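Side-chain contacts in hemoglobin subunit beta (Mustelus griseus, PDB 1GCV), which carries oxygen from the gills to the peripheral tissues as the heme-bearing beta subunit of an alpha2-beta2 tetramer: residues 40-45 with 51-56; 61-66 with 72-77; 102-105 with 111-114. All coordinates share one frame; numbering follows the deposited sequence.

Contact 1 of 3, residues 40-45 with 51-56. With HEM (protoporphyrin IX containing Fe), chain F.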
ATOM      1  N   ARG B  40     -14.127   4.751 -14.513  1.00 23.47           N
ATOM      2  CA  ARG B  40     -13.967   3.705 -15.507  1.00 24.69           C
ATOM      3  C   ARG B  40     -15.186   2.785 -15.642  1.00 26.33           C
ATOM      4  O   ARG B  40     -15.665   2.531 -16.746  1.00 24.37           O
ATOM      5  CB  ARG B  40     -12.736   2.875 -15.137  1.00 26.97           C
ATOM      6  CG  ARG B  40     -12.173   2.021 -16.244  1.00 36.44           C
ATOM      7  CD  ARG B  40     -11.044   1.131 -15.735  1.00 36.27           C
ATOM      8  NE  ARG B  40     -10.849  -0.005 -16.625  1.00 44.60           N
ATOM      9  CZ  ARG B  40     -11.296  -1.231 -16.377  1.00 48.71           C
ATOM     10  NH1 ARG B  40     -11.078  -2.210 -17.246  1.00 54.23           N
ATOM     11  NH2 ARG B  40     -11.953  -1.480 -15.252  1.00 53.82           N
ATOM     12  N   TYR B  41     -15.688   2.295 -14.513  1.00 26.35           N
ATOM     13  CA  TYR B  41     -16.819   1.367 -14.498  1.00 27.50           C
ATOM     14  C   TYR B  41     -18.201   1.936 -14.816  1.00 29.42           C
ATOM     15  O   TYR B  41     -19.091   1.196 -15.230  1.00 31.04           O
ATOM     16  CB  TYR B  41     -16.878   0.653 -13.140  1.00 23.92           C
ATOM     17  CG  TYR B  41     -15.531   0.157 -12.667  1.00 22.38           C
ATOM     18  CD1 TYR B  41     -14.985  -1.019 -13.175  1.00 21.08           C
ATOM     19  CD2 TYR B  41     -14.771   0.896 -11.754  1.00 21.10           C
ATOM     20  CE1 TYR B  41     -13.721  -1.446 -12.798  1.00 21.48           C
ATOM     21  CE2 TYR B  41     -13.500   0.476 -11.368  1.00 19.55           C
ATOM     22  CZ  TYR B  41     -12.984  -0.695 -11.898  1.00 20.07           C
ATOM     23  OH  TYR B  41     -11.727  -1.115 -11.542  1.00 24.78           O
ATOM     24  N   PHE B  42     -18.382   3.242 -14.644  1.00 32.96           N
ATOM     25  CA  PHE B  42     -19.689   3.852 -14.874  1.00 35.07           C
ATOM     26  C   PHE B  42     -19.840   4.743 -16.102  1.00 37.39           C
ATOM     27  O   PHE B  42     -20.957   4.997 -16.544  1.00 39.90           O
ATOM     28  CB  PHE B  42     -20.104   4.633 -13.624  1.00 32.29           C
ATOM     29  CG  PHE B  42     -19.941   3.854 -12.351  1.00 31.09           C
ATOM     30  CD1 PHE B  42     -18.872   4.101 -11.502  1.00 31.62           C
ATOM     31  CD2 PHE B  42     -20.840   2.847 -12.018  1.00 32.49           C
ATOM     32  CE1 PHE B  42     -18.699   3.355 -10.344  1.00 27.89           C
ATOM     33  CE2 PHE B  42     -20.676   2.097 -10.862  1.00 29.66           C
ATOM     34  CZ  PHE B  42     -19.602   2.352 -10.024  1.00 28.34           C
ATOM     35  N   GLN B  43     -18.732   5.222 -16.656  1.00 40.94           N
ATOM     36  CA  GLN B  43     -18.813   6.084 -17.829  1.00 42.07           C
ATOM     37  C   GLN B  43     -19.499   5.340 -18.968  1.00 42.80           C
ATOM     38  O   GLN B  43     -19.924   5.951 -19.949  1.00 45.39           O
ATOM     39  CB  GLN B  43     -17.414   6.532 -18.260  1.00 41.34           C
ATOM     40  CG  GLN B  43     -16.505   5.394 -18.686  1.00 41.49           C
ATOM     41  CD  GLN B  43     -15.123   5.868 -19.087  1.00 41.28           C
ATOM     42  OE1 GLN B  43     -14.584   6.813 -18.510  1.00 38.09           O
ATOM     43  NE2 GLN B  43     -14.542   5.211 -20.081  1.00 42.82           N
ATOM     44  N   LYS B  44     -19.618   4.021 -18.816  1.00 42.81           N
ATOM     45  CA  LYS B  44     -20.243   3.157 -19.818  1.00 41.45           C
ATOM     46  C   LYS B  44     -21.750   2.978 -19.620  1.00 37.86           C
ATOM     47  O   LYS B  44     -22.487   2.779 -20.583  1.00 38.20           O
ATOM     48  CB  LYS B  44     -19.566   1.779 -19.816  1.00 48.80           C
ATOM     49  CG  LYS B  44     -19.391   1.152 -18.431  1.00 51.69           C
ATOM     50  CD  LYS B  44     -18.022   0.482 -18.293  1.00 57.11           C
ATOM     51  CE  LYS B  44     -18.124  -0.936 -17.725  1.00 60.51           C
ATOM     52  NZ  LYS B  44     -16.810  -1.661 -17.718  1.00 58.27           N
ATOM     53  N   ARG B  45     -22.201   3.024 -18.372  1.00 34.79           N
ATOM     54  CA  ARG B  45     -23.620   2.894 -18.080  1.00 30.39           C
ATOM     55  C   ARG B  45     -24.198   4.291 -18.214  1.00 29.29           C
ATOM     56  O   ARG B  45     -24.082   5.107 -17.305  1.00 25.65           O
ATOM     57  CB  ARG B  45     -23.833   2.380 -16.657  1.00 32.69           C
ATOM     58  CG  ARG B  45     -22.712   1.505 -16.132  1.00 34.37           C
ATOM     59  CD  ARG B  45     -23.254   0.428 -15.209  1.00 37.15           C
ATOM     60  NE  ARG B  45     -22.260  -0.604 -14.922  1.00 37.78           N
ATOM     61  CZ  ARG B  45     -21.993  -1.631 -15.722  1.00 37.13           C
ATOM     62  NH1 ARG B  45     -22.646  -1.768 -16.867  1.00 42.87           N
ATOM     63  NH2 ARG B  45     -21.076  -2.526 -15.375  1.00 35.23           N
ATOM     64  N   SER B  51     -27.276   8.248  -6.811  1.00 25.16           N
ATOM     65  CA  SER B  51     -28.361   8.049  -5.852  1.00 28.23           C
ATOM     66  C   SER B  51     -28.885   6.620  -5.814  1.00 29.70           C
ATOM     67  O   SER B  51     -29.092   6.051  -4.741  1.00 33.46           O
ATOM     68  CB  SER B  51     -29.525   8.982  -6.183  1.00 27.58           C
ATOM     69  OG  SER B  51     -29.278  10.285  -5.701  1.00 38.85           O
ATOM     70  N   ILE B  52     -29.114   6.049  -6.990  1.00 30.13           N
ATOM     71  CA  ILE B  52     -29.631   4.690  -7.094  1.00 30.08           C
ATOM     72  C   ILE B  52     -28.573   3.686  -6.662  1.00 28.74           C
ATOM     73  O   ILE B  52     -28.853   2.762  -5.893  1.00 29.13           O
ATOM     74  CB  ILE B  52     -30.086   4.391  -8.552  1.00 32.57           C
ATOM     75  CG1 ILE B  52     -31.289   5.278  -8.912  1.00 33.72           C
ATOM     76  CG2 ILE B  52     -30.438   2.916  -8.712  1.00 29.88           C
ATOM     77  CD1 ILE B  52     -32.338   5.411  -7.798  1.00 38.24           C
ATOM     78  N   HIS B  53     -27.355   3.886  -7.155  1.00 28.80           N
ATOM     79  CA  HIS B  53     -26.235   3.008  -6.840  1.00 27.81           C
ATOM     80  C   HIS B  53     -25.972   2.978  -5.337  1.00 25.90           C
ATOM     81  O   HIS B  53     -25.781   1.910  -4.751  1.00 26.95           O
ATOM     82  CB  HIS B  53     -24.981   3.476  -7.583  1.00 28.02           C
ATOM     83  CG  HIS B  53     -24.048   2.285  -7.607  1.00 31.23           C
ATOM     84  ND1 HIS B  53     -24.427   1.032  -8.075  1.00 30.57           N
ATOM     85  CD2 HIS B  53     -22.745   2.301  -7.106  1.00 31.90           C
ATOM     86  CE1 HIS B  53     -23.343   0.295  -7.849  1.00 29.20           C
ATOM     87  NE2 HIS B  53     -22.379   0.967  -7.308  1.00 30.57           N
ATOM     88  N   ALA B  54     -25.961   4.152  -4.719  1.00 23.69           N
ATOM     89  CA  ALA B  54     -25.737   4.247  -3.286  1.00 24.75           C
ATOM     90  C   ALA B  54     -26.770   3.400  -2.551  1.00 25.42           C
ATOM     91  O   ALA B  54     -26.442   2.695  -1.600  1.00 24.24           O
ATOM     92  CB  ALA B  54     -25.840   5.696  -2.842  1.00 19.39           C
ATOM     93  N   GLY B  55     -28.021   3.477  -3.000  1.00 25.35           N
ATOM     94  CA  GLY B  55     -29.078   2.711  -2.371  1.00 22.10           C
ATOM     95  C   GLY B  55     -28.795   1.229  -2.469  1.00 22.51           C
ATOM     96  O   GLY B  55     -29.049   0.478  -1.530  1.00 24.77           O
ATOM     97  N   ILE B  56     -28.268   0.805  -3.610  1.00 24.65           N
ATOM     98  CA  ILE B  56     -27.946  -0.598  -3.829  1.00 24.57           C
ATOM     99  C   ILE B  56     -26.759  -1.022  -2.959  1.00 27.25           C
ATOM    100  O   ILE B  56     -26.702  -2.153  -2.472  1.00 26.49           O
ATOM    101  CB  ILE B  56     -27.620  -0.853  -5.319  1.00 27.65           C
ATOM    102  CG1 ILE B  56     -28.919  -0.926  -6.127  1.00 29.83           C
ATOM    103  CG2 ILE B  56     -26.861  -2.155  -5.482  1.00 27.72           C
ATOM    104  CD1 ILE B  56     -28.797  -0.398  -7.542  1.00 27.48           C
TER
HETATM  105  CHA HEM F 137     -22.928  -3.421  -8.407  1.00 27.52           C
HETATM  106  CHB HEM F 137     -22.208  -3.631  -3.604  1.00 19.79           C
HETATM  107  CHC HEM F 137     -18.048  -1.167  -4.174  1.00 19.25           C
HETATM  108  CHD HEM F 137     -18.727  -1.046  -8.980  1.00 22.41           C
HETATM  109  C1A HEM F 137     -23.086  -3.655  -7.038  1.00 24.81           C
HETATM  110  C2A HEM F 137     -24.246  -4.272  -6.434  1.00 27.72           C
HETATM  111  C3A HEM F 137     -24.039  -4.335  -5.102  1.00 26.69           C
HETATM  112  C4A HEM F 137     -22.759  -3.729  -4.862  1.00 23.53           C
HETATM  113  CMA HEM F 137     -24.941  -4.977  -4.060  1.00 23.85           C
HETATM  114  CAA HEM F 137     -25.483  -4.773  -7.130  1.00 27.97           C
HETATM  115  CBA HEM F 137     -25.243  -6.207  -7.523  1.00 34.85           C
HETATM  116  CGA HEM F 137     -26.084  -6.624  -8.703  1.00 43.87           C
HETATM  117  O1A HEM F 137     -26.772  -7.659  -8.600  1.00 45.70           O
HETATM  118  O2A HEM F 137     -26.057  -5.915  -9.734  1.00 52.01           O
HETATM  119  C1B HEM F 137     -20.986  -3.049  -3.353  1.00 21.22           C
HETATM  120  C2B HEM F 137     -20.473  -2.873  -2.014  1.00 23.08           C
HETATM  121  C3B HEM F 137     -19.320  -2.117  -2.145  1.00 23.10           C
HETATM  122  C4B HEM F 137     -19.110  -1.892  -3.598  1.00 20.22           C
HETATM  123  CMB HEM F 137     -21.092  -3.473  -0.738  1.00 19.91           C
HETATM  124  CAB HEM F 137     -18.577  -1.596  -1.079  1.00 24.87           C
HETATM  125  CBB HEM F 137     -17.184  -1.772  -0.928  1.00 28.85           C
HETATM  126  C1C HEM F 137     -17.844  -0.945  -5.554  1.00 23.06           C
HETATM  127  C2C HEM F 137     -16.781  -0.103  -6.125  1.00 19.36           C
HETATM  128  C3C HEM F 137     -16.944  -0.149  -7.484  1.00 22.86           C
HETATM  129  C4C HEM F 137     -18.144  -0.932  -7.734  1.00 21.55           C
HETATM  130  CMC HEM F 137     -15.746   0.743  -5.377  1.00 17.20           C
HETATM  131  CAC HEM F 137     -16.090   0.356  -8.478  1.00 24.25           C
HETATM  132  CBC HEM F 137     -15.523   1.640  -8.471  1.00 24.95           C
HETATM  133  C1D HEM F 137     -19.909  -1.710  -9.225  1.00 23.89           C
HETATM  134  C2D HEM F 137     -20.516  -1.761 -10.532  1.00 26.91           C
HETATM  135  C3D HEM F 137     -21.707  -2.388 -10.375  1.00 30.07           C
HETATM  136  C4D HEM F 137     -21.807  -2.789  -8.979  1.00 28.36           C
HETATM  137  CMD HEM F 137     -19.904  -1.263 -11.834  1.00 22.02           C
HETATM  138  CAD HEM F 137     -22.771  -2.601 -11.447  1.00 34.84           C
HETATM  139  CBD HEM F 137     -23.364  -1.281 -11.907  1.00 41.58           C
HETATM  140  CGD HEM F 137     -24.834  -1.388 -12.250  1.00 45.75           C
HETATM  141  O1D HEM F 137     -25.522  -0.342 -12.213  1.00 50.16           O
HETATM  142  O2D HEM F 137     -25.298  -2.511 -12.555  1.00 44.06           O
HETATM  143  NA  HEM F 137     -22.143  -3.339  -6.063  1.00 24.61           N
HETATM  144  NB  HEM F 137     -20.135  -2.493  -4.332  1.00 21.29           N
HETATM  145  NC  HEM F 137     -18.681  -1.460  -6.559  1.00 22.71           N
HETATM  146  ND  HEM F 137     -20.684  -2.362  -8.271  1.00 25.62           N
HETATM  147 FE   HEM F 137     -20.287  -2.648  -6.330  1.00 21.77          FE
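Phe42 and His53 meet edge to face above the heme: the Phe42 ring turns its edge to the face of the imidazole, with centroids 5.4 Å apart and planes at 60°. The nearest pair is Phe42 CE2 and His53 NE2, 4.1 Å apart, and CE2 stands over the rim of the imidazole, not over its middle. Both rings also rest on the porphyrin. CE2 of Phe42 lies 3.6 Å from the heme methyl CMD, while the imidazole of His53 brings CE1 to 3.6 Å from HEM C4D. His53 gets there because its CG is anti to the backbone N (chi1 -160°), which carries the ring off helix 50-66 toward the iron.

Round the heme rim, Tyr41 CD2 packs 3.4 Å from the vinyl atom CBC of the heme, and Ile56 CG2 sits equally close to HEM CAA at the root of a propionate. Arg45 lays NE 3.3 Å from the propionate carbon HEM CBD. Behind this shell, the rings of Phe32 and Phe48 meet Phe42, and Tyr41 OH is hydrogen-bonded to Asp89 N. This is the distal heme pocket of a globin, with His53 as the distal histidine beside a phenylalanine from the loop before its helix.

Contact 2 of 3, residues 61-66 with 72-77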
ATOM      1  N   LEU B  61     -24.609  -3.288   2.610  1.00 22.19           N
ATOM      2  CA  LEU B  61     -23.952  -2.992   3.877  1.00 21.68           C
ATOM      3  C   LEU B  61     -24.921  -3.259   5.022  1.00 25.82           C
ATOM      4  O   LEU B  61     -24.541  -3.821   6.049  1.00 28.43           O
ATOM      5  CB  LEU B  61     -23.500  -1.530   3.913  1.00 18.80           C
ATOM      6  CG  LEU B  61     -22.335  -1.173   2.988  1.00 18.08           C
ATOM      7  CD1 LEU B  61     -22.001   0.308   3.102  1.00 14.23           C
ATOM      8  CD2 LEU B  61     -21.134  -2.046   3.353  1.00 18.91           C
ATOM      9  N   GLN B  62     -26.173  -2.843   4.835  1.00 25.59           N
ATOM     10  CA  GLN B  62     -27.221  -3.037   5.831  1.00 26.56           C
ATOM     11  C   GLN B  62     -27.349  -4.527   6.119  1.00 25.16           C
ATOM     12  O   GLN B  62     -27.578  -4.929   7.254  1.00 26.91           O
ATOM     13  CB  GLN B  62     -28.551  -2.486   5.307  1.00 29.82           C
ATOM     14  CG  GLN B  62     -29.719  -2.661   6.254  1.00 37.18           C
ATOM     15  CD  GLN B  62     -29.591  -1.804   7.493  1.00 43.29           C
ATOM     16  OE1 GLN B  62     -29.562  -0.577   7.411  1.00 49.07           O
ATOM     17  NE2 GLN B  62     -29.513  -2.447   8.654  1.00 43.63           N
ATOM     18  N   ASP B  63     -27.185  -5.340   5.079  1.00 27.83           N
ATOM     19  CA  ASP B  63     -27.269  -6.792   5.203  1.00 29.98           C
ATOM     20  C   ASP B  63     -26.046  -7.312   5.963  1.00 29.68           C
ATOM     21  O   ASP B  63     -26.162  -8.198   6.810  1.00 29.00           O
ATOM     22  CB  ASP B  63     -27.341  -7.439   3.806  1.00 36.62           C
ATOM     23  CG  ASP B  63     -28.267  -8.661   3.757  1.00 44.04           C
ATOM     24  OD1 ASP B  63     -28.275  -9.369   2.724  1.00 46.21           O
ATOM     25  OD2 ASP B  63     -28.985  -8.918   4.748  1.00 46.79           O
ATOM     26  N   ALA B  64     -24.877  -6.755   5.660  1.00 26.30           N
ATOM     27  CA  ALA B  64     -23.645  -7.165   6.322  1.00 24.72           C
ATOM     28  C   ALA B  64     -23.746  -6.856   7.808  1.00 24.48           C
ATOM     29  O   ALA B  64     -23.229  -7.591   8.639  1.00 28.27           O
ATOM     30  CB  ALA B  64     -22.458  -6.434   5.720  1.00 21.60           C
ATOM     31  N   VAL B  65     -24.415  -5.760   8.135  1.00 26.10           N
ATOM     32  CA  VAL B  65     -24.583  -5.349   9.522  1.00 26.51           C
ATOM     33  C   VAL B  65     -25.429  -6.354  10.306  1.00 29.91           C
ATOM     34  O   VAL B  65     -25.218  -6.537  11.497  1.00 34.16           O
ATOM     35  CB  VAL B  65     -25.236  -3.949   9.603  1.00 25.59           C
ATOM     36  CG1 VAL B  65     -25.550  -3.593  11.048  1.00 25.59           C
ATOM     37  CG2 VAL B  65     -24.305  -2.914   9.001  1.00 24.31           C
ATOM     38  N   LYS B  66     -26.376  -7.008   9.635  1.00 34.57           N
ATOM     39  CA  LYS B  66     -27.253  -7.993  10.280  1.00 37.60           C
ATOM     40  C   LYS B  66     -26.593  -9.361  10.488  1.00 38.86           C
ATOM     41  O   LYS B  66     -26.971 -10.115  11.389  1.00 41.12           O
ATOM     42  CB  LYS B  66     -28.541  -8.158   9.464  1.00 38.33           C
ATOM     43  CG  LYS B  66     -29.574  -7.069   9.740  1.00 44.94           C
ATOM     44  CD  LYS B  66     -30.665  -7.032   8.674  1.00 54.75           C
ATOM     45  CE  LYS B  66     -31.915  -7.799   9.119  1.00 62.41           C
ATOM     46  NZ  LYS B  66     -33.198  -7.126   8.728  1.00 64.77           N
ATOM     47  N   LYS B  72     -18.301 -12.808   5.146  1.00 24.78           N
ATOM     48  CA  LYS B  72     -17.627 -13.529   4.069  1.00 27.66           C
ATOM     49  C   LYS B  72     -18.577 -14.464   3.320  1.00 28.96           C
ATOM     50  O   LYS B  72     -18.549 -14.509   2.092  1.00 28.03           O
ATOM     51  CB  LYS B  72     -16.460 -14.348   4.620  1.00 29.06           C
ATOM     52  CG  LYS B  72     -15.123 -13.641   4.573  1.00 38.04           C
ATOM     53  CD  LYS B  72     -14.070 -14.446   5.313  1.00 41.82           C
ATOM     54  CE  LYS B  72     -13.214 -13.554   6.191  1.00 47.09           C
ATOM     55  NZ  LYS B  72     -11.775 -13.666   5.835  1.00 49.88           N
ATOM     56  N   THR B  73     -19.408 -15.212   4.052  1.00 30.84           N
ATOM     57  CA  THR B  73     -20.360 -16.146   3.434  1.00 30.90           C
ATOM     58  C   THR B  73     -21.510 -15.398   2.759  1.00 28.56           C
ATOM     59  O   THR B  73     -21.993 -15.794   1.699  1.00 30.36           O
ATOM     60  CB  THR B  73     -20.975 -17.146   4.468  1.00 31.21           C
ATOM     61  OG1 THR B  73     -20.331 -17.006   5.739  1.00 36.80           O
ATOM     62  CG2 THR B  73     -20.806 -18.574   3.989  1.00 34.62           C
ATOM     63  N   LEU B  74     -21.934 -14.308   3.385  1.00 28.09           N
ATOM     64  CA  LEU B  74     -23.022 -13.483   2.877  1.00 26.57           C
ATOM     65  C   LEU B  74     -22.669 -12.766   1.569  1.00 25.88           C
ATOM     66  O   LEU B  74     -23.524 -12.604   0.703  1.00 27.84           O
ATOM     67  CB  LEU B  74     -23.410 -12.457   3.947  1.00 25.82           C
ATOM     68  CG  LEU B  74     -24.449 -11.387   3.608  1.00 32.90           C
ATOM     69  CD1 LEU B  74     -25.850 -11.906   3.929  1.00 33.16           C
ATOM     70  CD2 LEU B  74     -24.146 -10.119   4.394  1.00 29.77           C
ATOM     71  N   PHE B  75     -21.411 -12.346   1.429  1.00 26.92           N
ATOM     72  CA  PHE B  75     -20.954 -11.623   0.237  1.00 24.98           C
ATOM     73  C   PHE B  75     -20.274 -12.511  -0.811  1.00 26.63           C
ATOM     74  O   PHE B  75     -19.696 -12.004  -1.772  1.00 27.95           O
ATOM     75  CB  PHE B  75     -19.974 -10.503   0.640  1.00 23.25           C
ATOM     76  CG  PHE B  75     -20.638  -9.217   1.079  1.00 23.46           C
ATOM     77  CD1 PHE B  75     -19.867  -8.103   1.389  1.00 26.41           C
ATOM     78  CD2 PHE B  75     -22.021  -9.117   1.193  1.00 26.13           C
ATOM     79  CE1 PHE B  75     -20.458  -6.911   1.806  1.00 24.16           C
ATOM     80  CE2 PHE B  75     -22.622  -7.928   1.610  1.00 25.34           C
ATOM     81  CZ  PHE B  75     -21.834  -6.824   1.917  1.00 24.17           C
ATOM     82  N   LYS B  76     -20.340 -13.827  -0.641  1.00 26.00           N
ATOM     83  CA  LYS B  76     -19.695 -14.726  -1.594  1.00 28.85           C
ATOM     84  C   LYS B  76     -20.116 -14.487  -3.042  1.00 28.80           C
ATOM     85  O   LYS B  76     -19.270 -14.403  -3.931  1.00 28.27           O
ATOM     86  CB  LYS B  76     -19.959 -16.187  -1.220  1.00 32.27           C
ATOM     87  CG  LYS B  76     -18.757 -17.090  -1.442  1.00 39.30           C
ATOM     88  CD  LYS B  76     -19.172 -18.450  -1.977  1.00 48.03           C
ATOM     89  CE  LYS B  76     -19.562 -19.393  -0.843  1.00 55.77           C
ATOM     90  NZ  LYS B  76     -18.663 -19.267   0.346  1.00 59.72           N
ATOM     91  N   ASP B  77     -21.420 -14.376  -3.277  1.00 28.21           N
ATOM     92  CA  ASP B  77     -21.933 -14.150  -4.622  1.00 28.78           C
ATOM     93  C   ASP B  77     -21.667 -12.736  -5.108  1.00 26.86           C
ATOM     94  O   ASP B  77     -21.340 -12.531  -6.275  1.00 27.88           O
ATOM     95  CB  ASP B  77     -23.431 -14.431  -4.669  1.00 36.43           C
ATOM     96  CG  ASP B  77     -23.735 -15.901  -4.845  1.00 45.14           C
ATOM     97  OD1 ASP B  77     -22.883 -16.627  -5.408  1.00 49.53           O
ATOM     98  OD2 ASP B  77     -24.825 -16.329  -4.416  1.00 49.97           O
TER
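Leu74 reaches across to helix 50-66 and packs on the backbone at Asp63 and Ala64. Its CB heads for that helix, and with CG anti to the backbone N (chi1 175°) the chain continues outward until it forks at CG. One branch, CD2, settles on the main chain, 3.6 Å from Ala64 CA, 3.7 Å from Ala64 N and equally near the carbonyl oxygen of Asp63. The other, CD1, crosses the Asp63 side chain at a slant, 3.7 Å from Asp63 OD1, a van der Waals touch between a methyl and an acid with no bond in it. The short side chain of Ala64 leaves room for a methyl on the backbone, to judge from the geometry; its CB lies 4.3 Å from Leu74 CD2.

Phe75 meets the same alanine. Its ring extends toward helix 50-66, and the rim atom CZ comes 3.9 Å from Ala64 CB, so the small side chain has the leucine methyl and the phenylalanine rim as neighbours. With an alanine here instead of Leu74 both methyls go, which would probably open a gap over Asp63 O and Ala64 CA and leave Ala64 CB with Phe75 as its neighbour from this turn.

Deeper in the fold, Phe75 packs on Val127 and Ala130 of helix 114-132 and lies about 4 Å from the heme at nearest side-chain approach. His67 also touches Leu74. No hydrogen bond joins the two segments. Phe75 is both the first residue to leave helix 71-74 and the N-cap residue of helix 76-86, the helix that carries the proximal His82. In globin terms, this is the C-terminal part of helix E packed against the EF corner that leads into helix F.

Contact 3 of 3, residues 102-105 with 111-114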
ATOM      1  N   VAL B 102     -14.932   9.682   5.269  1.00 14.29           N
ATOM      2  CA  VAL B 102     -14.784  11.136   5.212  1.00 12.54           C
ATOM      3  C   VAL B 102     -16.156  11.803   5.350  1.00 14.73           C
ATOM      4  O   VAL B 102     -16.292  12.835   6.013  1.00 15.91           O
ATOM      5  CB  VAL B 102     -14.135  11.588   3.887  1.00 12.24           C
ATOM      6  CG1 VAL B 102     -14.343  13.079   3.685  1.00 11.95           C
ATOM      7  CG2 VAL B 102     -12.651  11.262   3.902  1.00 13.60           C
ATOM      8  N   GLU B 103     -17.169  11.214   4.714  1.00 16.85           N
ATOM      9  CA  GLU B 103     -18.535  11.741   4.784  1.00 18.78           C
ATOM     10  C   GLU B 103     -19.108  11.551   6.190  1.00 18.64           C
ATOM     11  O   GLU B 103     -19.842  12.405   6.675  1.00 20.59           O
ATOM     12  CB  GLU B 103     -19.456  11.049   3.766  1.00 17.46           C
ATOM     13  CG  GLU B 103     -19.191  11.401   2.303  1.00 16.76           C
ATOM     14  CD  GLU B 103     -19.307  12.878   2.024  1.00 17.59           C
ATOM     15  OE1 GLU B 103     -18.693  13.346   1.047  1.00 20.65           O
ATOM     16  OE2 GLU B 103     -20.015  13.571   2.780  1.00 21.31           O
ATOM     17  N   LEU B 104     -18.792  10.433   6.842  1.00 17.25           N
ATOM     18  CA  LEU B 104     -19.281  10.209   8.202  1.00 18.98           C
ATOM     19  C   LEU B 104     -18.629  11.235   9.129  1.00 20.92           C
ATOM     20  O   LEU B 104     -19.275  11.756  10.041  1.00 22.56           O
ATOM     21  CB  LEU B 104     -18.941   8.799   8.683  1.00 17.24           C
ATOM     22  CG  LEU B 104     -19.917   7.686   8.298  1.00 22.85           C
ATOM     23  CD1 LEU B 104     -19.402   6.379   8.847  1.00 21.10           C
ATOM     24  CD2 LEU B 104     -21.315   7.977   8.848  1.00 26.76           C
ATOM     25  N   ALA B 105     -17.348  11.519   8.883  1.00 18.67           N
ATOM     26  CA  ALA B 105     -16.587  12.485   9.671  1.00 19.65           C
ATOM     27  C   ALA B 105     -17.153  13.884   9.473  1.00 18.48           C
ATOM     28  O   ALA B 105     -17.312  14.651  10.423  1.00 17.35           O
ATOM     29  CB  ALA B 105     -15.117  12.461   9.256  1.00 17.34           C
ATOM     30  N   CYS B 111     -17.946  14.620  16.838  1.00 28.91           N
ATOM     31  CA  CYS B 111     -18.479  13.402  17.433  1.00 27.06           C
ATOM     32  C   CYS B 111     -17.840  12.177  16.791  1.00 26.86           C
ATOM     33  O   CYS B 111     -17.960  11.059  17.309  1.00 23.20           O
ATOM     34  CB  CYS B 111     -19.993  13.343  17.269  1.00 31.09           C
ATOM     35  SG  CYS B 111     -20.856  14.147  18.622  1.00 38.64           S
ATOM     36  N   PHE B 112     -17.171  12.390  15.659  1.00 19.65           N
ATOM     37  CA  PHE B 112     -16.487  11.308  14.969  1.00 20.42           C
ATOM     38  C   PHE B 112     -15.065  11.281  15.516  1.00 22.43           C
ATOM     39  O   PHE B 112     -14.124  11.772  14.885  1.00 22.18           O
ATOM     40  CB  PHE B 112     -16.458  11.544  13.459  1.00 20.17           C
ATOM     41  CG  PHE B 112     -16.203  10.292  12.660  1.00 18.86           C
ATOM     42  CD1 PHE B 112     -17.146   9.262  12.634  1.00 18.41           C
ATOM     43  CD2 PHE B 112     -15.022  10.136  11.940  1.00 18.28           C
ATOM     44  CE1 PHE B 112     -16.918   8.093  11.901  1.00 17.34           C
ATOM     45  CE2 PHE B 112     -14.780   8.970  11.200  1.00 16.96           C
ATOM     46  CZ  PHE B 112     -15.731   7.946  11.182  1.00 17.64           C
ATOM     47  N   THR B 113     -14.929  10.698  16.702  1.00 20.69           N
ATOM     48  CA  THR B 113     -13.656  10.598  17.401  1.00 21.41           C
ATOM     49  C   THR B 113     -12.735   9.527  16.828  1.00 20.06           C
ATOM     50  O   THR B 113     -13.179   8.652  16.084  1.00 19.58           O
ATOM     51  CB  THR B 113     -13.891  10.272  18.888  1.00 23.39           C
ATOM     52  OG1 THR B 113     -14.416   8.942  19.012  1.00 22.20           O
ATOM     53  CG2 THR B 113     -14.876  11.254  19.492  1.00 26.73           C
ATOM     54  N   PRO B 114     -11.427   9.610  17.139  1.00 18.60           N
ATOM     55  CA  PRO B 114     -10.463   8.618  16.646  1.00 19.39           C
ATOM     56  C   PRO B 114     -10.927   7.196  16.964  1.00 18.46           C
ATOM     57  O   PRO B 114     -10.744   6.278  16.164  1.00 19.06           O
ATOM     58  CB  PRO B 114      -9.168   8.986  17.374  1.00 20.43           C
ATOM     59  CG  PRO B 114      -9.293  10.458  17.599  1.00 21.38           C
ATOM     60  CD  PRO B 114     -10.762  10.678  17.907  1.00 19.58           C
TER
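Phe112 lays one face of its ring on the backbone of helix 93-108 at Leu104 and Ala105, in the corner between helices G and H of the globin fold. Ala105 N sits 4.0 Å above the ring plane, over its centre, while Leu104 C lies over the same face but displaced toward the rim. The two side chains take different parts of the ring. Ala105 CB lies 3.6 Å from Phe112 CD2, and Leu104 CB 3.9 Å from Phe112 CE1, so the ring spans both beta carbons with the Leu104-Ala105 peptide over its face. Phe112 CB points toward helix 93-108, and CG anti to the backbone N (chi1 -160°) extends the ring across to it.

The loop backbone at Phe112 is an inverse gamma turn with Phe112 at its centre, and helix 114-132 starts just after it. Gln117 of that helix also touches Phe112, and Trp120 packs on Leu104. The neighbouring hemoglobin chain adds Thr111 against Ala105, while Arg31 of that chain donates a hydrogen bond from NH2 to Phe112 O. At the head of helix 114-132, Thr113 OG1 caps the backbone N of Ile116.

How the contacts relate
Contacts 1 and 2 both draw on helix 50-66, one in its first turns, facing the heme, the other in its C-terminal part, with centres 20 Å apart. Contact 3 shares no helix with them; it and contact 2 lie on opposite sides of the chain's centre. Contacts 1 and 3 are wholly buried, whereas contact 2 is partly buried, setting a buried alanine and phenylalanine beside a partly exposed leucine and aspartate. The chemistry follows: two aromatic rings over a cofactor in contact 1, a leucine methyl on helix backbone and a phenylalanine rim on an alanine methyl in contact 2, a ring face on peptide beside another subunit in contact 3. None uses a hydrogen bond between its own segments.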